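Caprin-2 (Danio rerio, PDB 4OUS) probably acts in canonical Wnt signalling through a C1q domain that assembles as a trimer. Local coordinates at residues Y53-H58 and A98-F103; L4-S9 and G43-P48; L72-E77 and Q104-W109; A10-N15 and Q23-D28. The protein carries 1 engineered substitution. All coordinates share one frame; numbering follows the deposited sequence. Where two conformers were deposited one is given.

How the interactions relate
All four contacts lie in one C1q domain, an all-beta sandwich of two antiparallel sheets. Interaction 1 pairs strands 51-60 and 93-102 in one sheet; interaction 3 pairs strands 68-74 and 107-114 in the other. Their centres lie 10 Å apart and their side chains pack across the core, while their segments alternate along the chain. Interaction 2 packs side chains of segment 4-9, in the first sheet, against those of 43-48, in the second, and strand 44-46 adjoins 107-114. Interaction 4, nested inside the loop that interaction 2 closes, continues strand 7-12 at the far end, about 18 Å from interaction 1 (centre to centre). Segments of interactions 1 and 2 also touch neighbouring subunits, so both lie close to the trimer interface.

Interaction 1: residues Y53-H58 and A98-F103; sequences YVFIFH and AVLQLF
Tyr53 and Leu102 both hold CG anti to their own carbonyl carbon, with chi1 of -68° and -58°, and their side chains then meet at about a right angle. The closest touch is Tyr53 CD2 to Leu102 CD1, at 3.6 Å. The same methyl has a second aromatic neighbour: Phe55 reaches it tip to tip, with Phe55 CZ 3.9 Å from Leu102 CD1 and the methyl lying in plane at the ring edge. Leu100 crosses the same phenyl group at about a right angle, its CD1 lying 4.1 Å from Phe55 CD1. These residues, with Ala98, point into the core of the sandwich, where Phe55 and Leu102 also meet Val108.

The backbone evidence is an antiparallel ladder. Tyr53 and Leu100 form a hydrogen-bonded pair, with Leu100 N to Tyr53 O at 2.8 Å, and Phe55 and Ala98 form the next one, with Phe55 N to Ala98 O at 2.9 Å. This places strands 51-60 and 93-102 side by side in the five-stranded sheet of the C1q jelly roll, 93-102 being an outermost strand within the chain.

Val54 and Val99, the non-hydrogen-bonded pair between them, turn to the other face, where Val54 CG2 and Val99 CG2 stand 4.1 Å apart. On that face Val54 packs on Phe130 of the second subunit; at the outer edge of strand 93-102, Val99 N and O bond to Ser9 OG and Thr32 OG1 of that subunit. In the same chain, Tyr53 OH bonds to Ala49 O.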
loop_
_atom_site.group_PDB
_atom_site.type_symbol
_atom_site.label_atom_id
_atom_site.label_comp_id
_atom_site.label_asym_id
_atom_site.label_seq_id
_atom_site.Cartn_x
_atom_site.Cartn_y
_atom_site.Cartn_z
ATOM N N TYR A 53 9.726 -6.565 10.714
ATOM C CA TYR A 53 8.453 -5.868 10.857
ATOM C C TYR A 53 8.042 -5.234 9.534
ATOM O O TYR A 53 8.895 -4.739 8.797
ATOM C CB TYR A 53 8.555 -4.783 11.937
ATOM C CG TYR A 53 8.723 -5.312 13.347
ATOM C CD1 TYR A 53 7.659 -5.304 14.237
ATOM C CD2 TYR A 53 9.940 -5.822 13.791
ATOM C CE1 TYR A 53 7.793 -5.787 15.528
ATOM C CE2 TYR A 53 10.084 -6.315 15.086
ATOM C CZ TYR A 53 9.003 -6.292 15.951
ATOM O OH TYR A 53 9.109 -6.770 17.238
ATOM N N VAL A 54 6.744 -5.229 9.253
ATOM C CA VAL A 54 6.179 -4.612 8.062
ATOM C C VAL A 54 5.500 -3.308 8.455
ATOM O O VAL A 54 4.763 -3.278 9.437
ATOM C CB VAL A 54 5.153 -5.547 7.397
ATOM C CG1 VAL A 54 4.518 -4.884 6.185
ATOM C CG2 VAL A 54 5.797 -6.871 7.026
ATOM N N PHE A 55 5.750 -2.246 7.687
ATOM C CA PHE A 55 5.098 -0.949 7.881
ATOM C C PHE A 55 4.441 -0.491 6.597
ATOM O O PHE A 55 4.973 -0.720 5.515
ATOM C CB PHE A 55 6.106 0.102 8.344
ATOM C CG PHE A 55 6.725 -0.234 9.652
ATOM C CD1 PHE A 55 7.922 -0.933 9.705
ATOM C CD2 PHE A 55 6.076 0.072 10.834
ATOM C CE1 PHE A 55 8.475 -1.298 10.916
ATOM C CE2 PHE A 55 6.621 -0.287 12.043
ATOM C CZ PHE A 55 7.823 -0.976 12.089
ATOM N N ILE A 56 3.295 0.172 6.721
ATOM C CA ILE A 56 2.574 0.739 5.588
ATOM C C ILE A 56 2.020 2.095 6.024
ATOM O O ILE A 56 1.582 2.248 7.174
ATOM C CB ILE A 56 1.406 -0.175 5.117
ATOM C CG1 ILE A 56 1.832 -1.638 4.977
ATOM C CG2 ILE A 56 0.795 0.352 3.821
ATOM C CD1 ILE A 56 0.688 -2.578 4.632
ATOM N N PHE A 57 2.014 3.088 5.137
ATOM C CA PHE A 57 1.379 4.356 5.461
ATOM C C PHE A 57 0.751 4.976 4.227
ATOM O O PHE A 57 1.212 4.762 3.104
ATOM C CB PHE A 57 2.371 5.333 6.118
ATOM C CG PHE A 57 3.506 5.771 5.233
ATOM C CD1 PHE A 57 3.383 6.897 4.432
ATOM C CD2 PHE A 57 4.712 5.091 5.233
ATOM C CE1 PHE A 57 4.432 7.324 3.629
ATOM C CE2 PHE A 57 5.762 5.521 4.429
ATOM C CZ PHE A 57 5.619 6.636 3.637
ATOM N N HIS A 58 -0.304 5.752 4.465
ATOM C CA HIS A 58 -1.037 6.488 3.444
ATOM C C HIS A 58 -1.375 7.842 4.036
ATOM O O HIS A 58 -2.135 7.891 5.007
ATOM C CB HIS A 58 -2.330 5.767 3.049
ATOM C CG HIS A 58 -2.120 4.517 2.258
ATOM N ND1 HIS A 58 -1.881 3.285 2.830
ATOM C CD2 HIS A 58 -2.126 4.323 0.921
ATOM C CE1 HIS A 58 -1.745 2.387 1.870
ATOM N NE2 HIS A 58 -1.894 2.988 0.704
ATOM N N ALA A 98 7.502 -0.674 3.973
ATOM C CA ALA A 98 8.832 -1.254 4.118
ATOM C C ALA A 98 8.756 -2.526 4.940
ATOM O O ALA A 98 7.856 -2.687 5.764
ATOM C CB ALA A 98 9.794 -0.268 4.771
ATOM N N VAL A 99 9.699 -3.432 4.704
ATOM C CA VAL A 99 9.938 -4.537 5.622
ATOM C C VAL A 99 11.316 -4.313 6.220
ATOM O O VAL A 99 12.315 -4.297 5.496
ATOM C CB VAL A 99 9.873 -5.919 4.947
ATOM C CG1 VAL A 99 9.954 -7.019 6.004
ATOM C CG2 VAL A 99 8.604 -6.048 4.125
ATOM N N LEU A 100 11.362 -4.119 7.534
ATOM C CA LEU A 100 12.585 -3.719 8.214
ATOM C C LEU A 100 13.003 -4.712 9.275
ATOM O O LEU A 100 12.170 -5.240 10.011
ATOM C CB LEU A 100 12.413 -2.358 8.881
ATOM C CG LEU A 100 11.993 -1.183 8.002
ATOM C CD1 LEU A 100 11.840 0.059 8.861
ATOM C CD2 LEU A 100 12.990 -0.948 6.877
ATOM N N GLN A 101 14.312 -4.931 9.365
ATOM C CA GLN A 101 14.912 -5.656 10.469
ATOM C C GLN A 101 15.110 -4.687 11.622
ATOM O O GLN A 101 15.896 -3.747 11.509
ATOM C CB GLN A 101 16.250 -6.265 10.047
ATOM C CG GLN A 101 16.982 -6.989 11.159
ATOM C CD GLN A 101 16.274 -8.257 11.579
ATOM O OE1 GLN A 101 15.894 -9.076 10.742
ATOM N NE2 GLN A 101 16.084 -8.424 12.882
ATOM N N LEU A 102 14.404 -4.910 12.724
ATOM C CA LEU A 102 14.505 -4.036 13.885
ATOM C C LEU A 102 15.164 -4.754 15.046
ATOM O O LEU A 102 15.089 -5.976 15.162
ATOM C CB LEU A 102 13.129 -3.538 14.322
ATOM C CG LEU A 102 12.306 -2.761 13.297
ATOM C CD1 LEU A 102 10.989 -2.349 13.924
ATOM C CD2 LEU A 102 13.061 -1.551 12.780
ATOM N N PHE A 103 15.799 -3.970 15.909
ATOM C CA PHE A 103 16.317 -4.458 17.176
ATOM C C PHE A 103 15.465 -3.911 18.292
ATOM O O PHE A 103 14.918 -2.815 18.170
ATOM C CB PHE A 103 17.768 -4.044 17.363
ATOM C CG PHE A 103 18.691 -4.676 16.382
ATOM C CD1 PHE A 103 19.361 -5.843 16.705
ATOM C CD2 PHE A 103 18.878 -4.121 15.126
ATOM C CE1 PHE A 103 20.212 -6.442 15.799
ATOM C CE2 PHE A 103 19.729 -4.713 14.215
ATOM C CZ PHE A 103 20.396 -5.877 14.552
#

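Interaction 2: residues L4-S9 and G43-P48; sequences LRVAFS and GRFTCP
Phe8 and Phe45 reach each other from different rotamers. In Phe8, CG sits between the backbone N and the carbonyl carbon (chi1 69°); in Phe45 it is anti to the backbone N (chi1 172°). The resulting rings are near parallel, with planes 25° apart, yet slid so far that they barely overlap, with centroids 5.2 Å apart. The contact is therefore made by a few atoms: Phe8 CE2 lies 3.4 Å from Phe45 CD1, and Phe8 CD2 lies 3.5 Å from the same atom.

Val6 uses both of its branches. Its CG1 comes in plane to the edge of the other ring, 3.7 Å from Phe45 CE1, while CG2 lies 3.8 Å from Pro48 CG; the valine and proline side chains slide past each other in opposite directions. Farther out, Leu4 CD1 makes a looser touch, 4.4 Å from Pro48 CG.

No hydrogen bond joins the segments, and the CA atoms of Phe8 and Phe45 are 8.4 Å apart, too far for neighbouring strands. This is face-to-face packing across the beta sandwich of the C1q fold: strand 7-12 belongs to one sheet and strand 44-46 to the other, and side chains alone bridge them. The aromatic cluster extends beyond the pair, since Phe8 stacks instead on Phe38 and meets Phe127 edge-to-face, while Phe45 packs on Leu102 of strand 93-102. The backbone of segment 4-9 is at the same time engaged by the third subunit, where Val6 N bonds to Tyr133 OH of that subunit.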
loop_
_atom_site.group_PDB
_atom_site.type_symbol
_atom_site.label_atom_id
_atom_site.label_comp_id
_atom_site.label_asym_id
_atom_site.label_seq_id
_atom_site.Cartn_x
_atom_site.Cartn_y
_atom_site.Cartn_z
ATOM N N LEU A 4 5.179 -13.496 20.355
ATOM C CA LEU A 4 4.577 -12.190 20.588
ATOM C C LEU A 4 3.589 -11.824 19.486
ATOM O O LEU A 4 3.781 -12.184 18.327
ATOM C CB LEU A 4 5.661 -11.113 20.691
ATOM C CG LEU A 4 5.817 -10.408 22.039
ATOM C CD1 LEU A 4 7.082 -9.561 22.058
ATOM C CD2 LEU A 4 4.595 -9.558 22.345
ATOM N N ARG A 5 2.526 -11.118 19.856
ATOM C CA ARG A 5 1.620 -10.536 18.878
ATOM C C ARG A 5 1.779 -9.030 18.932
ATOM O O ARG A 5 1.502 -8.406 19.956
ATOM C CB ARG A 5 0.176 -10.955 19.147
ATOM C CG ARG A 5 -0.028 -12.458 19.053
ATOM C CD ARG A 5 -1.490 -12.847 19.153
ATOM N NE ARG A 5 -1.696 -14.231 18.734
ATOM C CZ ARG A 5 -2.875 -14.844 18.727
ATOM N NH1 ARG A 5 -3.964 -14.197 19.121
ATOM N NH2 ARG A 5 -2.965 -16.104 18.327
ATOM N N VAL A 6 2.270 -8.448 17.845
ATOM C CA VAL A 6 2.571 -7.031 17.827
ATOM C C VAL A 6 2.042 -6.436 16.528
ATOM O O VAL A 6 2.483 -6.816 15.438
ATOM C CB VAL A 6 4.088 -6.765 17.938
ATOM C CG1 VAL A 6 4.359 -5.271 18.041
ATOM C CG2 VAL A 6 4.695 -7.507 19.122
ATOM N N ALA A 7 1.089 -5.517 16.635
ATOM C CA ALA A 7 0.513 -4.872 15.464
ATOM C C ALA A 7 -0.189 -3.608 15.885
ATOM O O ALA A 7 -0.852 -3.579 16.918
ATOM C CB ALA A 7 -0.461 -5.805 14.753
ATOM N N PHE A 8 -0.064 -2.557 15.085
ATOM C CA PHE A 8 -0.821 -1.343 15.333
ATOM C C PHE A 8 -1.391 -0.828 14.027
ATOM O O PHE A 8 -0.856 -1.098 12.942
ATOM C CB PHE A 8 0.030 -0.255 16.009
ATOM C CG PHE A 8 1.090 0.324 15.124
ATOM C CD1 PHE A 8 0.854 1.467 14.379
ATOM C CD2 PHE A 8 2.330 -0.281 15.033
ATOM C CE1 PHE A 8 1.836 1.980 13.550
ATOM C CE2 PHE A 8 3.313 0.232 14.219
ATOM C CZ PHE A 8 3.063 1.364 13.474
ATOM N N SER A 9 -2.469 -0.066 14.142
ATOM C CA SER A 9 -3.064 0.565 12.983
ATOM C C SER A 9 -3.656 1.877 13.454
ATOM O O SER A 9 -4.615 1.888 14.234
ATOM C CB SER A 9 -4.105 -0.353 12.356
ATOM O OG SER A 9 -4.441 0.085 11.057
ATOM N N GLY A 43 3.811 9.485 17.957
ATOM C CA GLY A 43 3.718 8.827 16.669
ATOM C C GLY A 43 4.738 7.714 16.486
ATOM O O GLY A 43 4.918 7.225 15.369
ATOM N N ARG A 44 5.393 7.303 17.571
ATOM C CA ARG A 44 6.454 6.306 17.472
ATOM C C ARG A 44 6.011 4.905 17.863
ATOM O O ARG A 44 5.355 4.694 18.894
ATOM C CB ARG A 44 7.654 6.706 18.339
ATOM C CG ARG A 44 8.361 7.971 17.864
ATOM C CD ARG A 44 9.460 8.409 18.823
ATOM N NE ARG A 44 10.276 9.474 18.242
ATOM C CZ ARG A 44 11.510 9.300 17.778
ATOM N NH1 ARG A 44 12.082 8.106 17.838
ATOM N NH2 ARG A 44 12.174 10.323 17.257
ATOM N N PHE A 45 6.400 3.952 17.025
ATOM C CA PHE A 45 6.371 2.535 17.351
ATOM C C PHE A 45 7.707 2.135 17.959
ATOM O O PHE A 45 8.749 2.413 17.369
ATOM C CB PHE A 45 6.106 1.715 16.091
ATOM C CG PHE A 45 6.250 0.235 16.293
ATOM C CD1 PHE A 45 5.245 -0.489 16.904
ATOM C CD2 PHE A 45 7.390 -0.429 15.879
ATOM C CE1 PHE A 45 5.367 -1.855 17.091
ATOM C CE2 PHE A 45 7.517 -1.797 16.060
ATOM C CZ PHE A 45 6.505 -2.507 16.669
ATOM N N THR A 46 7.684 1.486 19.117
ATOM C CA THR A 46 8.911 0.977 19.713
ATOM C C THR A 46 8.975 -0.530 19.539
ATOM O O THR A 46 8.029 -1.245 19.871
ATOM C CB THR A 46 9.001 1.345 21.198
ATOM O OG1 THR A 46 8.986 2.771 21.321
ATOM C CG2 THR A 46 10.290 0.817 21.808
ATOM N N CYS A 47 10.093 -1.012 19.010
ATOM C CA CYS A 47 10.280 -2.439 18.814
ATOM C C CYS A 47 10.411 -3.166 20.149
ATOM O O CYS A 47 11.321 -2.866 20.918
ATOM C CB CYS A 47 11.522 -2.686 17.967
ATOM S SG CYS A 47 11.930 -4.409 17.761
ATOM N N PRO A 48 9.522 -4.136 20.423
ATOM C CA PRO A 48 9.598 -4.873 21.692
ATOM C C PRO A 48 10.474 -6.117 21.628
ATOM O O PRO A 48 10.783 -6.701 22.665
ATOM C CB PRO A 48 8.149 -5.276 21.936
ATOM C CG PRO A 48 7.623 -5.513 20.555
ATOM C CD PRO A 48 8.290 -4.467 19.680
#

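Interaction 3: residues L72-E77 and Q104-W109; sequences LMRNEE and QGDQVW
Met73 lies over one face of the Trp109 indole, its CB 3.5 Å from the centroid of the five-membered ring, close enough to the ring normal for a CH-pi contact. Beyond CB the methionine chain bends, and SD makes an oblique Met-aromatic contact with the six-membered ring. At the indole edge, Trp109 NE1 gives a hydrogen bond to Asn75 O, 2.9 Å away, using an in-plane lone pair of that carbonyl. Asn75 also answers with its side chain: OD1 accepts from Gln107 N at 2.9 Å, and ND2 donates to Asp106 OD1 at 3.1 Å, approaching from above the carboxylate plane (66° out of it).

Strands 72-74 and 107-109 are antiparallel, with Met73 N to Trp109 O at 2.8 Å. The first ends in a type II' beta turn, Arg74 to Glu77, which leads into strand 77-84 as a tight beta hairpin of the C1q sandwich.

On the sheet face opposite the one that carries Met73 and Trp109, Arg74 CG touches Val108 CG2. Both terminal nitrogens of Arg74 grip Glu77 OE1, NH2 at 2.9 Å, in a salt bridge spanning the turn. A water links Arg74 NE to Asp106 OD2, which also accepts from Phe103 N. Farther out, Arg44 makes a cation-pi contact with the indole face turned away from Met73.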
loop_
_atom_site.group_PDB
_atom_site.type_symbol
_atom_site.label_atom_id
_atom_site.label_comp_id
_atom_site.label_asym_id
_atom_site.label_seq_id
_atom_site.Cartn_x
_atom_site.Cartn_y
_atom_site.Cartn_z
ATOM N N LEU A 72 9.519 7.620 6.259
ATOM C CA LEU A 72 9.469 6.576 7.274
ATOM C C LEU A 72 10.854 6.490 7.905
ATOM O O LEU A 72 11.838 6.207 7.216
ATOM C CB LEU A 72 9.070 5.231 6.675
ATOM C CG LEU A 72 9.029 4.056 7.657
ATOM C CD1 LEU A 72 7.836 4.133 8.590
ATOM C CD2 LEU A 72 9.070 2.710 6.921
ATOM N N MET A 73 10.917 6.784 9.195
ATOM C CA MET A 73 12.154 6.857 9.957
ATOM C C MET A 73 12.347 5.620 10.804
ATOM O O MET A 73 11.387 5.105 11.382
ATOM C CB MET A 73 12.137 8.074 10.882
ATOM C CG MET A 73 11.769 9.387 10.212
ATOM S SD MET A 73 13.002 9.955 9.013
ATOM C CE MET A 73 14.402 10.246 10.087
ATOM N N ARG A 74 13.588 5.159 10.906
ATOM C CA ARG A 74 13.957 4.206 11.941
ATOM C C ARG A 74 15.058 4.880 12.746
ATOM O O ARG A 74 16.139 5.173 12.220
ATOM C CB ARG A 74 14.416 2.868 11.354
ATOM C CG ARG A 74 14.674 1.790 12.397
ATOM C CD ARG A 74 16.114 1.784 12.896
ATOM N NE ARG A 74 17.043 1.202 11.932
ATOM C CZ ARG A 74 17.954 1.880 11.243
ATOM N NH1 ARG A 74 18.756 1.223 10.415
ATOM N NH2 ARG A 74 18.070 3.196 11.369
ATOM N N ASN A 75 14.762 5.140 14.014
ATOM C CA ASN A 75 15.588 6.003 14.858
ATOM C C ASN A 75 15.777 7.343 14.130
ATOM O O ASN A 75 14.783 8.038 13.914
ATOM C CB ASN A 75 16.889 5.293 15.247
ATOM C CG ASN A 75 16.614 4.042 16.074
ATOM O OD1 ASN A 75 15.580 3.954 16.744
ATOM N ND2 ASN A 75 17.519 3.075 16.023
ATOM N N GLU A 76 16.989 7.712 13.729
ATOM C CA GLU A 76 17.193 9.007 13.071
ATOM C C GLU A 76 17.454 8.885 11.561
ATOM O O GLU A 76 17.884 9.850 10.922
ATOM C CB GLU A 76 18.358 9.753 13.743
ATOM C CG GLU A 76 19.716 9.114 13.500
ATOM C CD GLU A 76 20.688 9.274 14.656
ATOM O OE1 GLU A 76 20.496 10.188 15.482
ATOM O OE2 GLU A 76 21.641 8.468 14.742
ATOM N N GLU A 77 17.170 7.720 10.987
ATOM C CA GLU A 77 17.494 7.443 9.593
ATOM C C GLU A 77 16.257 7.332 8.705
ATOM O O GLU A 77 15.297 6.642 9.056
ATOM C CB GLU A 77 18.297 6.143 9.506
ATOM C CG GLU A 77 18.768 5.786 8.113
ATOM C CD GLU A 77 19.566 4.495 8.064
ATOM O OE1 GLU A 77 19.784 3.871 9.125
ATOM O OE2 GLU A 77 19.972 4.096 6.949
ATOM N N GLN A 104 15.348 -4.669 19.376
ATOM C CA GLN A 104 14.568 -4.219 20.518
ATOM C C GLN A 104 14.985 -2.806 20.911
ATOM O O GLN A 104 16.174 -2.507 21.047
ATOM C CB GLN A 104 14.727 -5.176 21.697
ATOM C CG GLN A 104 13.851 -4.801 22.882
ATOM C CD GLN A 104 13.924 -5.804 24.012
ATOM O OE1 GLN A 104 14.452 -6.903 23.848
ATOM N NE2 GLN A 104 13.386 -5.432 25.168
ATOM N N GLY A 105 13.999 -1.931 21.058
ATOM C CA GLY A 105 14.258 -0.553 21.430
ATOM C C GLY A 105 14.281 0.416 20.261
ATOM O O GLY A 105 14.126 1.621 20.460
ATOM N N ASP A 106 14.488 -0.088 19.043
ATOM C CA ASP A 106 14.399 0.760 17.857
ATOM C C ASP A 106 13.032 1.426 17.779
ATOM O O ASP A 106 12.020 0.847 18.189
ATOM C CB ASP A 106 14.621 -0.040 16.572
ATOM C CG ASP A 106 16.073 -0.368 16.315
ATOM O OD1 ASP A 106 16.958 0.187 17.001
ATOM O OD2 ASP A 106 16.322 -1.180 15.398
ATOM N N GLN A 107 13.000 2.633 17.233
ATOM C CA GLN A 107 11.736 3.329 17.052
ATOM C C GLN A 107 11.475 3.644 15.589
ATOM O O GLN A 107 12.379 4.057 14.858
ATOM C CB GLN A 107 11.717 4.594 17.899
ATOM C CG GLN A 107 11.673 4.272 19.387
ATOM C CD GLN A 107 11.540 5.497 20.255
ATOM O OE1 GLN A 107 12.179 6.516 20.004
ATOM N NE2 GLN A 107 10.710 5.407 21.286
ATOM N N VAL A 108 10.240 3.420 15.162
ATOM C CA VAL A 108 9.849 3.662 13.786
ATOM C C VAL A 108 8.705 4.672 13.812
ATOM O O VAL A 108 7.785 4.557 14.631
ATOM C CB VAL A 108 9.442 2.353 13.078
ATOM C CG1 VAL A 108 8.944 2.629 11.671
ATOM C CG2 VAL A 108 10.620 1.381 13.049
ATOM N N TRP A 109 8.780 5.677 12.948
ATOM C CA TRP A 109 7.863 6.804 13.006
ATOM C C TRP A 109 7.832 7.501 11.657
ATOM O O TRP A 109 8.705 7.271 10.816
ATOM C CB TRP A 109 8.271 7.780 14.121
ATOM C CG TRP A 109 9.714 8.238 14.095
ATOM C CD1 TRP A 109 10.816 7.503 14.448
ATOM C CD2 TRP A 109 10.197 9.537 13.727
ATOM N NE1 TRP A 109 11.949 8.264 14.317
ATOM C CE2 TRP A 109 11.598 9.515 13.875
ATOM C CE3 TRP A 109 9.580 10.713 13.287
ATOM C CZ2 TRP A 109 12.395 10.626 13.594
ATOM C CZ3 TRP A 109 10.371 11.817 13.017
ATOM C CH2 TRP A 109 11.765 11.764 13.169
HETATM O O HOH W 1 17.043 -1.542 12.904
#

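Interaction 4: residues A10-N15 and Q23-D28; sequences AARTAN and QPIAFD
Phe27 and Arg12 meet the opposing segment through the edges of their flat groups. The Phe27 ring turns its rim to the strand backbone: Ala11 C lies in plane at its edge, 3.6 Å from Phe27 CD2. Nearer the ring's root, Ala10 CB packs on Phe27 CB at 3.6 Å. Around the Arg12 guanidinium three carbonyls are bonded. NE reaches Ala14 O at 2.8 Å, in the guanidinium plane, and NH2 reaches Asn15 O, both within its own segment. NH1 crosses to Ala26 O at 2.9 Å, standing above that carbonyl's plane. A water bound to NH1 also accepts from Ala26 N, so both polar backbone atoms of Ala26 are tied to the arginine, one directly and one through the water.

The carboxylate of Asp28 grips Thr13 twice. With chi1 at 57°, CG lies between the backbone N and the carbonyl carbon, and from there both carboxylate oxygens meet Thr13. OD1 takes Thr13 N on its syn lone pair, at 2.9 Å, and OD2 accepts from Thr13 OG1 at 2.6 Å, on the syn side but 29° out of plane. The guanidinium and carboxylate planes stand 86° apart, and Arg12 NE is 5.1 Å from Asp28 OD1: opposite charges near each other without a salt bridge. Ala14 N, buried beside this site, has no partner.

In the C1q jelly roll this contact sits where the chain passes between the two sheets. Strand 7-12 is flanked by strands 125-134 and 29-34, whereas strand 23-24 pairs with 107-114; between them Phe27 packs on Leu110 and on Phe38 of strand 38-39.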
loop_
_atom_site.group_PDB
_atom_site.type_symbol
_atom_site.label_atom_id
_atom_site.label_comp_id
_atom_site.label_asym_id
_atom_site.label_seq_id
_atom_site.Cartn_x
_atom_site.Cartn_y
_atom_site.Cartn_z
ATOM N N ALA A 10 -3.047 2.975 13.012
ATOM C CA ALA A 10 -3.342 4.300 13.522
ATOM C C ALA A 10 -3.875 5.207 12.426
ATOM O O ALA A 10 -3.633 4.974 11.233
ATOM C CB ALA A 10 -2.102 4.909 14.146
ATOM N N ALA A 11 -4.583 6.253 12.837
ATOM C CA ALA A 11 -5.095 7.236 11.900
ATOM C C ALA A 11 -5.067 8.610 12.538
ATOM O O ALA A 11 -5.124 8.747 13.768
ATOM C CB ALA A 11 -6.501 6.890 11.456
ATOM N N ARG A 12 -4.993 9.632 11.697
ATOM C CA ARG A 12 -5.041 10.990 12.189
ATOM C C ARG A 12 -6.367 11.628 11.819
ATOM O O ARG A 12 -6.757 11.646 10.644
ATOM C CB ARG A 12 -3.877 11.803 11.645
ATOM C CG ARG A 12 -3.341 12.750 12.688
ATOM C CD ARG A 12 -2.455 13.780 12.080
ATOM N NE ARG A 12 -2.666 15.071 12.712
ATOM C CZ ARG A 12 -1.931 15.551 13.708
ATOM N NH1 ARG A 12 -0.925 14.835 14.199
ATOM N NH2 ARG A 12 -2.198 16.754 14.203
ATOM N N THR A 13 -7.067 12.146 12.826
ATOM C CA THR A 13 -8.421 12.641 12.599
ATOM C C THR A 13 -8.526 14.158 12.669
ATOM O O THR A 13 -9.621 14.708 12.565
ATOM C CB THR A 13 -9.431 12.026 13.594
ATOM O OG1 THR A 13 -9.139 12.469 14.923
ATOM C CG2 THR A 13 -9.397 10.509 13.535
ATOM N N ALA A 14 -7.388 14.823 12.818
ATOM C CA ALA A 14 -7.313 16.277 12.719
ATOM C C ALA A 14 -6.120 16.633 11.842
ATOM O O ALA A 14 -5.169 15.860 11.744
ATOM C CB ALA A 14 -7.183 16.912 14.091
ATOM N N ASN A 15 -6.161 17.799 11.209
ATOM C CA ASN A 15 -5.066 18.211 10.347
ATOM C C ASN A 15 -3.753 18.338 11.113
ATOM O O ASN A 15 -3.738 18.549 12.335
ATOM C CB ASN A 15 -5.369 19.554 9.676
ATOM C CG ASN A 15 -6.534 19.496 8.693
ATOM O OD1 ASN A 15 -7.022 18.429 8.318
ATOM N ND2 ASN A 15 -6.979 20.671 8.261
ATOM N N GLN A 23 8.934 17.528 11.192
ATOM C CA GLN A 23 8.295 17.228 12.467
ATOM C C GLN A 23 7.746 15.812 12.506
ATOM O O GLN A 23 7.210 15.327 11.513
ATOM C CB GLN A 23 7.150 18.204 12.727
ATOM C CG GLN A 23 7.595 19.637 12.798
ATOM C CD GLN A 23 8.598 19.856 13.907
ATOM O OE1 GLN A 23 8.343 19.524 15.066
ATOM N NE2 GLN A 23 9.758 20.394 13.556
ATOM N N PRO A 24 7.833 15.150 13.662
ATOM C CA PRO A 24 7.182 13.843 13.789
ATOM C C PRO A 24 5.659 13.973 13.699
ATOM O O PRO A 24 5.086 14.984 14.126
ATOM C CB PRO A 24 7.621 13.370 15.175
ATOM C CG PRO A 24 7.826 14.636 15.936
ATOM C CD PRO A 24 8.382 15.621 14.947
ATOM N N ILE A 25 5.017 12.947 13.153
ATOM C CA ILE A 25 3.573 12.960 12.981
ATOM C C ILE A 25 2.900 12.101 14.039
ATOM O O ILE A 25 3.052 10.881 14.053
ATOM C CB ILE A 25 3.165 12.453 11.583
ATOM C CG1 ILE A 25 3.830 13.285 10.485
ATOM C CG2 ILE A 25 1.648 12.467 11.429
ATOM C CD1 ILE A 25 3.897 12.575 9.143
ATOM N N ALA A 26 2.159 12.742 14.932
ATOM C CA ALA A 26 1.337 12.032 15.905
ATOM C C ALA A 26 0.101 11.447 15.229
ATOM O O ALA A 26 -0.399 12.008 14.252
ATOM C CB ALA A 26 0.933 12.971 17.034
ATOM N N PHE A 27 -0.384 10.318 15.733
ATOM C CA PHE A 27 -1.625 9.726 15.239
ATOM C C PHE A 27 -2.536 9.483 16.426
ATOM O O PHE A 27 -2.213 8.673 17.290
ATOM C CB PHE A 27 -1.371 8.414 14.491
ATOM C CG PHE A 27 -0.725 8.595 13.145
ATOM C CD1 PHE A 27 0.644 8.753 13.037
ATOM C CD2 PHE A 27 -1.493 8.608 11.994
ATOM C CE1 PHE A 27 1.235 8.925 11.807
ATOM C CE2 PHE A 27 -0.912 8.784 10.761
ATOM C CZ PHE A 27 0.457 8.945 10.665
ATOM N N ASP A 28 -3.668 10.173 16.474
ATOM C CA ASP A 28 -4.509 10.183 17.668
ATOM C C ASP A 28 -5.388 8.947 17.826
ATOM O O ASP A 28 -5.764 8.595 18.952
ATOM C CB ASP A 28 -5.395 11.432 17.667
ATOM C CG ASP A 28 -6.260 11.522 16.427
ATOM O OD1 ASP A 28 -5.736 11.924 15.367
ATOM O OD2 ASP A 28 -7.462 11.183 16.504
HETATM O O HOH W 2 1.726 15.618 15.131
#